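Local coordinates for putative uncharacterized protein (Burkholderia ambifaria, PDB 3W20) that probably hydroxylates or otherwise oxidises N-substituted L-amino acids as a 2-oxoglutarate-dependent dioxygenase, with zinc in its metal site in this crystal, at residues 76-81 and 133-138; 110-115 and 235-240; 198-201 and 205-208. All blocks are in the same frame, centred on the assembly; numbering follows the deposited sequence.

Interaction 1. Residues 76-81 and 133-138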
loop_
_atom_site.group_PDB
_atom_site.type_symbol
_atom_site.label_atom_id
_atom_site.label_comp_id
_atom_site.label_asym_id
_atom_site.label_seq_id
_atom_site.Cartn_x
_atom_site.Cartn_y
_atom_site.Cartn_z
ATOM N N VAL A 76 9.310 5.464 -4.314
ATOM C CA VAL A 76 9.307 4.048 -4.759
ATOM C C VAL A 76 8.611 3.910 -6.114
ATOM O O VAL A 76 7.456 4.282 -6.259
ATOM C CB VAL A 76 8.683 3.067 -3.698
ATOM C CG1 VAL A 76 8.832 1.615 -4.167
ATOM C CG2 VAL A 76 9.339 3.295 -2.324
ATOM N N THR A 77 9.294 3.325 -7.091
ATOM C CA THR A 77 8.703 3.131 -8.415
ATOM C C THR A 77 8.176 1.698 -8.568
ATOM O O THR A 77 8.559 0.836 -7.802
ATOM C CB THR A 77 9.684 3.417 -9.555
ATOM O OG1 THR A 77 10.722 2.438 -9.519
ATOM C CG2 THR A 77 10.247 4.851 -9.430
ATOM N N LEU A 78 7.257 1.498 -9.524
ATOM C CA LEU A 78 6.724 0.168 -9.798
ATOM C C LEU A 78 7.873 -0.742 -10.248
ATOM O O LEU A 78 7.896 -1.878 -9.932
ATOM C CB LEU A 78 5.702 0.247 -10.943
ATOM C CG LEU A 78 4.932 -1.066 -11.095
ATOM C CD1 LEU A 78 4.055 -1.295 -9.903
ATOM C CD2 LEU A 78 4.066 -1.098 -12.323
ATOM N N GLY A 79 8.860 -0.216 -11.004
ATOM C CA GLY A 79 9.954 -1.051 -11.463
ATOM C C GLY A 79 10.765 -1.526 -10.294
ATOM O O GLY A 79 11.228 -2.666 -10.285
ATOM N N GLN A 80 10.922 -0.665 -9.287
ATOM C CA GLN A 80 11.607 -1.088 -8.049
ATOM C C GLN A 80 10.767 -2.093 -7.236
ATOM O O GLN A 80 11.285 -3.089 -6.677
ATOM C CB GLN A 80 11.948 0.092 -7.152
ATOM C CG GLN A 80 12.959 1.093 -7.709
ATOM C CD GLN A 80 12.865 2.507 -7.063
ATOM O OE1 GLN A 80 12.231 2.714 -6.010
ATOM N NE2 GLN A 80 13.525 3.470 -7.689
ATOM N N LEU A 81 9.468 -1.866 -7.231
ATOM C CA LEU A 81 8.604 -2.800 -6.529
ATOM C C LEU A 81 8.686 -4.186 -7.145
ATOM O O LEU A 81 8.641 -5.186 -6.433
ATOM C CB LEU A 81 7.166 -2.272 -6.477
ATOM C CG LEU A 81 6.072 -3.140 -5.811
ATOM C CD1 LEU A 81 6.433 -3.444 -4.354
ATOM C CD2 LEU A 81 4.727 -2.469 -5.908
ATOM N N VAL A 133 -7.296 1.896 -4.945
ATOM C CA VAL A 133 -6.235 2.763 -4.463
ATOM C C VAL A 133 -5.307 2.924 -5.696
ATOM O O VAL A 133 -5.298 2.090 -6.592
ATOM C CB VAL A 133 -5.533 2.177 -3.233
ATOM C CG1 VAL A 133 -6.571 1.741 -2.166
ATOM C CG2 VAL A 133 -4.575 1.084 -3.593
ATOM N N GLU A 134 -4.595 4.018 -5.716
ATOM C CA GLU A 134 -3.891 4.468 -6.917
ATOM C C GLU A 134 -2.437 4.006 -6.834
ATOM O O GLU A 134 -1.814 4.004 -5.778
ATOM C CB GLU A 134 -3.899 5.989 -6.998
ATOM C CG GLU A 134 -5.339 6.526 -7.145
ATOM C CD GLU A 134 -5.361 8.047 -7.216
ATOM O OE1 GLU A 134 -4.412 8.728 -6.805
ATOM O OE2 GLU A 134 -6.370 8.550 -7.733
ATOM N N PHE A 135 -1.932 3.653 -8.016
ATOM C CA PHE A 135 -0.507 3.598 -8.261
ATOM C C PHE A 135 0.065 5.015 -8.239
ATOM O O PHE A 135 -0.665 6.036 -8.465
ATOM C CB PHE A 135 -0.304 3.021 -9.640
ATOM C CG PHE A 135 -0.482 1.481 -9.704
ATOM C CD1 PHE A 135 0.609 0.634 -9.878
ATOM C CD2 PHE A 135 -1.733 0.923 -9.628
ATOM C CE1 PHE A 135 0.422 -0.767 -9.923
ATOM C CE2 PHE A 135 -1.925 -0.458 -9.669
ATOM C CZ PHE A 135 -0.856 -1.302 -9.837
ATOM N N LEU A 136 1.363 5.093 -7.969
ATOM C CA LEU A 136 2.078 6.346 -8.081
ATOM C C LEU A 136 1.875 6.893 -9.507
ATOM O O LEU A 136 1.946 6.127 -10.498
ATOM C CB LEU A 136 3.595 6.098 -7.835
ATOM C CG LEU A 136 4.472 7.293 -8.145
ATOM C CD1 LEU A 136 4.123 8.308 -7.045
ATOM C CD2 LEU A 136 5.951 6.965 -8.042
ATOM N N LEU A 137 1.706 8.229 -9.665
ATOM C CA LEU A 137 1.425 8.747 -11.041
ATOM C C LEU A 137 2.636 8.960 -11.949
ATOM O O LEU A 137 2.547 8.759 -13.178
ATOM C CB LEU A 137 0.626 10.089 -10.993
ATOM C CG LEU A 137 -0.871 9.888 -10.951
ATOM C CD1 LEU A 137 -1.573 11.201 -10.458
ATOM C CD2 LEU A 137 -1.375 9.576 -12.404
ATOM N N ALA A 138 3.724 9.425 -11.377
ATOM C CA ALA A 138 4.843 9.943 -12.236
ATOM C C ALA A 138 5.993 10.260 -11.297
ATOM O O ALA A 138 5.781 10.367 -10.096
ATOM C CB ALA A 138 4.440 11.163 -13.085
#

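Interaction 2. Residues 110-115 and 235-240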
loop_
_atom_site.group_PDB
_atom_site.type_symbol
_atom_site.label_atom_id
_atom_site.label_comp_id
_atom_site.label_asym_id
_atom_site.label_seq_id
_atom_site.Cartn_x
_atom_site.Cartn_y
_atom_site.Cartn_z
ATOM N N THR A 110 0.054 18.584 -11.736
ATOM C CA THR A 110 1.201 19.022 -12.496
ATOM C C THR A 110 0.891 19.204 -13.964
ATOM O O THR A 110 0.049 18.501 -14.520
ATOM C CB THR A 110 2.437 18.095 -12.332
ATOM O OG1 THR A 110 2.176 16.856 -12.959
ATOM C CG2 THR A 110 2.765 17.848 -10.907
ATOM N N ARG A 111 1.573 20.151 -14.617
ATOM C CA ARG A 111 1.415 20.305 -16.041
ATOM C C ARG A 111 1.768 19.058 -16.827
ATOM O O ARG A 111 1.083 18.671 -17.810
ATOM C CB ARG A 111 2.270 21.431 -16.524
ATOM C CG ARG A 111 1.604 21.940 -17.751
ATOM C CD ARG A 111 2.036 23.341 -17.989
ATOM N NE ARG A 111 1.785 23.648 -19.400
ATOM C CZ ARG A 111 2.193 24.759 -19.981
ATOM N NH1 ARG A 111 2.904 25.631 -19.271
ATOM N NH2 ARG A 111 1.945 24.966 -21.250
ATOM N N PHE A 112 2.798 18.382 -16.337
ATOM C CA PHE A 112 3.232 17.129 -16.948
ATOM C C PHE A 112 2.128 16.063 -16.931
ATOM O O PHE A 112 1.875 15.453 -17.955
ATOM C CB PHE A 112 4.539 16.609 -16.292
ATOM C CG PHE A 112 5.024 15.317 -16.913
ATOM C CD1 PHE A 112 5.470 15.295 -18.209
ATOM C CD2 PHE A 112 4.970 14.125 -16.212
ATOM C CE1 PHE A 112 5.892 14.078 -18.797
ATOM C CE2 PHE A 112 5.378 12.911 -16.795
ATOM C CZ PHE A 112 5.824 12.886 -18.075
ATOM N N VAL A 113 1.509 15.818 -15.781
ATOM C CA VAL A 113 0.478 14.748 -15.662
ATOM C C VAL A 113 -0.744 15.228 -16.452
ATOM O O VAL A 113 -1.302 14.464 -17.218
ATOM C CB VAL A 113 0.162 14.397 -14.211
ATOM C CG1 VAL A 113 -1.062 13.454 -14.093
ATOM C CG2 VAL A 113 1.322 13.696 -13.571
ATOM N N ARG A 114 -1.057 16.530 -16.346
ATOM C CA ARG A 114 -2.204 17.078 -17.064
ATOM C C ARG A 114 -2.049 16.966 -18.602
ATOM O O ARG A 114 -3.033 16.844 -19.325
ATOM C CB ARG A 114 -2.473 18.521 -16.634
ATOM C CG ARG A 114 -3.135 18.641 -15.284
ATOM C CD ARG A 114 -3.272 20.121 -14.934
ATOM N NE ARG A 114 -3.861 20.185 -13.604
ATOM C CZ ARG A 114 -5.158 20.364 -13.346
ATOM N NH1 ARG A 114 -6.037 20.590 -14.328
ATOM N NH2 ARG A 114 -5.569 20.322 -12.085
ATOM N N LEU A 115 -0.825 16.948 -19.111
ATOM C CA LEU A 115 -0.620 16.675 -20.527
ATOM C C LEU A 115 -1.372 15.447 -20.994
ATOM O O LEU A 115 -2.111 15.474 -21.974
ATOM C CB LEU A 115 0.882 16.568 -20.833
ATOM C CG LEU A 115 1.484 16.964 -22.142
ATOM C CD1 LEU A 115 1.098 18.400 -22.496
ATOM C CD2 LEU A 115 2.982 16.822 -21.916
ATOM N N GLY A 235 12.901 19.948 -23.637
ATOM C CA GLY A 235 11.620 20.441 -24.133
ATOM C C GLY A 235 10.940 19.347 -24.962
ATOM O O GLY A 235 9.759 19.450 -25.284
ATOM N N GLN A 236 11.687 18.300 -25.297
ATOM C CA GLN A 236 11.107 17.167 -26.102
ATOM C C GLN A 236 10.475 16.081 -25.209
ATOM O O GLN A 236 11.035 15.710 -24.196
ATOM C CB GLN A 236 12.097 16.572 -27.130
ATOM C CG GLN A 236 12.582 17.577 -28.187
ATOM C CD GLN A 236 13.491 16.903 -29.228
ATOM O OE1 GLN A 236 14.377 16.127 -28.896
ATOM N NE2 GLN A 236 13.211 17.166 -30.492
ATOM N N LEU A 237 9.318 15.577 -25.655
ATOM C CA LEU A 237 8.633 14.464 -24.981
ATOM C C LEU A 237 8.898 13.251 -25.869
ATOM O O LEU A 237 8.618 13.295 -27.061
ATOM C CB LEU A 237 7.142 14.731 -25.013
ATOM C CG LEU A 237 6.247 13.594 -24.460
ATOM C CD1 LEU A 237 6.515 13.275 -22.967
ATOM C CD2 LEU A 237 4.790 14.050 -24.676
ATOM N N THR A 238 9.401 12.183 -25.261
ATOM C CA THR A 238 9.637 10.963 -25.988
ATOM C C THR A 238 8.567 9.926 -25.546
ATOM O O THR A 238 8.466 9.682 -24.341
ATOM C CB THR A 238 11.012 10.451 -25.631
ATOM O OG1 THR A 238 11.953 11.432 -26.104
ATOM C CG2 THR A 238 11.348 9.175 -26.423
ATOM N N LEU A 239 7.844 9.361 -26.509
ATOM C CA LEU A 239 6.780 8.393 -26.249
ATOM C C LEU A 239 7.206 7.117 -26.992
ATOM O O LEU A 239 7.670 7.206 -28.165
ATOM C CB LEU A 239 5.497 8.907 -26.793
ATOM C CG LEU A 239 5.011 10.252 -26.206
ATOM C CD1 LEU A 239 3.888 10.733 -27.091
ATOM C CD2 LEU A 239 4.486 9.859 -24.832
ATOM N N PHE A 240 7.262 5.976 -26.298
ATOM C CA PHE A 240 7.724 4.814 -26.958
ATOM C C PHE A 240 7.098 3.548 -26.412
ATOM O O PHE A 240 6.542 3.545 -25.298
ATOM C CB PHE A 240 9.275 4.628 -26.809
ATOM C CG PHE A 240 9.738 4.479 -25.385
ATOM C CD1 PHE A 240 10.203 3.244 -24.895
ATOM C CD2 PHE A 240 9.776 5.600 -24.539
ATOM C CE1 PHE A 240 10.628 3.134 -23.544
ATOM C CE2 PHE A 240 10.189 5.490 -23.201
ATOM C CZ PHE A 240 10.643 4.278 -22.709
#

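Interaction 3. Residues 198-201 and 205-208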
loop_
_atom_site.group_PDB
_atom_site.type_symbol
_atom_site.label_atom_id
_atom_site.label_comp_id
_atom_site.label_asym_id
_atom_site.label_seq_id
_atom_site.Cartn_x
_atom_site.Cartn_y
_atom_site.Cartn_z
ATOM N N ASN A 198 13.620 -5.937 -29.895
ATOM C CA ASN A 198 13.756 -7.143 -29.067
ATOM C C ASN A 198 12.833 -6.977 -27.864
ATOM O O ASN A 198 12.884 -5.958 -27.229
ATOM C CB ASN A 198 15.201 -7.323 -28.594
ATOM C CG ASN A 198 15.382 -8.552 -27.727
ATOM O OD1 ASN A 198 14.962 -8.583 -26.559
ATOM N ND2 ASN A 198 15.999 -9.613 -28.311
ATOM N N ARG A 199 11.945 -7.945 -27.645
ATOM C CA ARG A 199 10.991 -7.846 -26.473
ATOM C C ARG A 199 11.071 -9.014 -25.560
ATOM O O ARG A 199 10.457 -10.081 -25.800
ATOM C CB ARG A 199 9.531 -7.699 -27.007
ATOM C CG ARG A 199 9.226 -6.537 -27.886
ATOM C CD ARG A 199 7.661 -6.622 -28.219
ATOM N NE ARG A 199 7.382 -5.271 -28.364
ATOM C CZ ARG A 199 6.272 -4.642 -28.087
ATOM N NH1 ARG A 199 5.136 -5.212 -27.674
ATOM N NH2 ARG A 199 6.363 -3.402 -28.287
ATOM N N PRO A 200 11.904 -8.921 -24.544
ATOM C CA PRO A 200 12.071 -10.027 -23.603
ATOM C C PRO A 200 10.708 -10.466 -23.039
ATOM O O PRO A 200 9.846 -9.619 -22.819
ATOM C CB PRO A 200 12.922 -9.404 -22.488
ATOM C CG PRO A 200 13.599 -8.267 -23.129
ATOM C CD PRO A 200 12.658 -7.716 -24.162
ATOM N N GLU A 201 10.496 -11.780 -22.900
ATOM C CA GLU A 201 9.195 -12.294 -22.506
ATOM C C GLU A 201 8.872 -12.234 -20.999
ATOM O O GLU A 201 7.724 -12.420 -20.623
ATOM C CB GLU A 201 8.994 -13.726 -23.035
ATOM C CG GLU A 201 8.957 -13.826 -24.567
ATOM C CD GLU A 201 9.232 -15.267 -25.052
ATOM O OE1 GLU A 201 9.565 -16.135 -24.207
ATOM O OE2 GLU A 201 9.133 -15.541 -26.265
ATOM N N ALA A 205 13.658 -13.550 -18.074
ATOM C CA ALA A 205 14.413 -13.322 -19.314
ATOM C C ALA A 205 15.286 -12.091 -19.224
ATOM O O ALA A 205 16.447 -12.169 -19.615
ATOM C CB ALA A 205 13.504 -13.301 -20.556
ATOM N N LEU A 206 14.795 -10.973 -18.645
ATOM C CA LEU A 206 15.651 -9.789 -18.521
ATOM C C LEU A 206 16.786 -10.067 -17.556
ATOM O O LEU A 206 17.922 -9.582 -17.772
ATOM C CB LEU A 206 14.930 -8.596 -17.911
ATOM C CG LEU A 206 13.999 -7.833 -18.784
ATOM C CD1 LEU A 206 13.249 -6.912 -17.843
ATOM C CD2 LEU A 206 14.853 -7.039 -19.761
ATOM N N ASP A 207 16.446 -10.825 -16.510
ATOM C CA ASP A 207 17.386 -11.092 -15.401
ATOM C C ASP A 207 18.494 -11.953 -16.002
ATOM O O ASP A 207 19.645 -11.755 -15.649
ATOM C CB ASP A 207 16.698 -11.856 -14.267
ATOM C CG ASP A 207 15.953 -10.947 -13.284
ATOM O OD1 ASP A 207 16.143 -9.724 -13.374
ATOM O OD2 ASP A 207 15.195 -11.467 -12.441
ATOM N N GLU A 208 18.172 -12.877 -16.914
ATOM C CA GLU A 208 19.237 -13.690 -17.542
ATOM C C GLU A 208 20.093 -12.791 -18.446
ATOM O O GLU A 208 21.343 -12.941 -18.547
ATOM C CB GLU A 208 18.695 -14.926 -18.268
ATOM C CG GLU A 208 19.806 -15.857 -18.753
ATOM C CD GLU A 208 19.338 -17.224 -19.252
ATOM O OE1 GLU A 208 18.119 -17.442 -19.445
ATOM O OE2 GLU A 208 20.220 -18.093 -19.471
#

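Interaction 1. Residues 76-81 and 133-138
Leu78 carries its CG anti to the backbone N (chi1 -170°), which takes the branch toward Phe135, and chi2 puts CD1 in front; the ring of Phe135, with CG anti to its own carbonyl carbon (chi1 -77°), swings over to meet it. The methyl arrives at the rim of the ring and lies near the ring plane, with Leu78 CD1 3.7 Å from Phe135 CE1 and 3.9 Å from Phe135 CD1. It therefore touches the ring at its edge and not over a face. Next to this pair, Leu136 stretches out toward the turn before the helix, and its CD2 rests 3.6 Å from the backbone O of Val76, a methyl against a carbonyl.

The helix that brings Leu78 here starts with a capping box. Gln80 N donates to Thr77 OG1 at 3.1 Å, and Thr77 N returns a bond to Gln80 OE1 at 3.2 Å. In the second bond the donor sits above the amide carbonyl plane, although the N-H points well at the oxygen (163°). Around the contact, Phe97 of helix 87-107 meets Phe135 edge-to-face, and Phe272 of strand 268-272, in the large sheet of the double-stranded beta-helix, packs on both Leu78 and Phe135. The backbones of Leu78 and Leu136 each hydrogen-bond to the C-terminal Asp273, so the chain end bridges the two segments. The side chain of Leu78 lies about 8 Å from that of the zinc ligand Asp157.

All four touching residues are buried, and direct attachment rests on apolar shape and burial, without directional bonds.

Interaction 2. Residues 110-115 and 235-240
Leu237 reaches from its strand toward helix 111-120 and divides its two methyls between two residues of that helix. Its CD1 comes to 4.3 Å from Phe112 CE1, at the edge of the ring and close to its plane, while its CD2 meets Leu115 CD2, also at 4.3 Å. The Phe112 side is the enclosed one: both residues are buried and the ring also touches Leu182 of strand 178-185. Phe112 owes its reach to an extended chi1 (-179°), which directs the ring off the helix and over to the sheet. Its side chain is about 7 Å from that of Arg141, a 2-oxoglutarate-binding residue, though no such ligand is bound here.

The Leu115 side is looser. That residue is partly exposed and offers a single methyl, although Ile23 of helix 23-31 touches both Leu115 and Leu237 and so fills in beside them. Farther round the helix, Arg111 and Arg114 are exposed on the solvent side. At the start of the helix Thr110 is the N-cap: its OG1 accepts from Val113 N at 3.1 Å.

The backbones stay well apart, the nearest CA atoms being those of Phe112 and Leu237, 10.0 Å from each other. Side chains alone span that gap, and at the distances found they touch lightly. The chemistry is wholly apolar, which implies a modest, nondirectional attachment of the helix to the large sheet of the double-stranded beta-helix fold.

Interaction 3. Residues 198-201 and 205-208
Pro200 lies against the first turns of helix 203-216, and Ala205 is the first residue of 205-208 to meet it. The methyl of Ala205 points toward the loop: its CB is 4.4 Å from Pro200 CB and 4.1 Å from the backbone N of Glu201, so it rests where the chain leaves the proline. The CA atoms of Pro200 and Ala205 are the nearest across the segments, 5.9 Å apart. At the same point Ala205 N is hydrogen-bonded to Ser202 OG, a side chain from the short link between loop and helix.

Leu206 follows and makes the closer contact. A chi1 of -77° tucks the leucine branch beside its own N, opposite the carbonyl carbon, and the side chain reaches the CB-CG edge of the proline ring, with CD2 3.8 Å from Pro200 CG and 4.1 Å from Pro200 CB. The leucine branch lies at a slant to the pyrrolidine. Leu245 packs on both Pro200 and Leu206, closing a small apolar cluster near the metal site: the side chain of Leu206 is about 5 Å from that of the zinc ligand His155. Asp207 turns elsewhere and forms a salt bridge with Arg163, and Glu208 is exposed.

The loop itself is anchored by polar bonds: the O of Pro200 to Tyr161 OH, and the Arg199 guanidinium to Pro175 O, Gln241 OE1 and Asn244 OD1. Thus the contact folds helix 203-216 back on the loop that follows strand 193-196, the middle strand of the small antiparallel sheet with strands 227-230 and 246-248.

Overall arrangement
From the N terminus, 76-81 comes first, followed by helix 87-107 and then 110-115, the first half of interaction 2. Interaction 1 closes at 133-138 while interaction 2 is still open, so the two cross along the chain. Interaction 3 opens and closes next, a short local loop lying within the long span that interaction 2 completes at 235-240. Interactions 1 and 2 meet physically, with Ala138 and Leu137 packing on Val113 and Ala138 also on Phe112, and both reach the large sheet. Interaction 3 touches neither and lies across the chain's centre from interaction 2, joining helix 203-216 to the loop after strand 193-196.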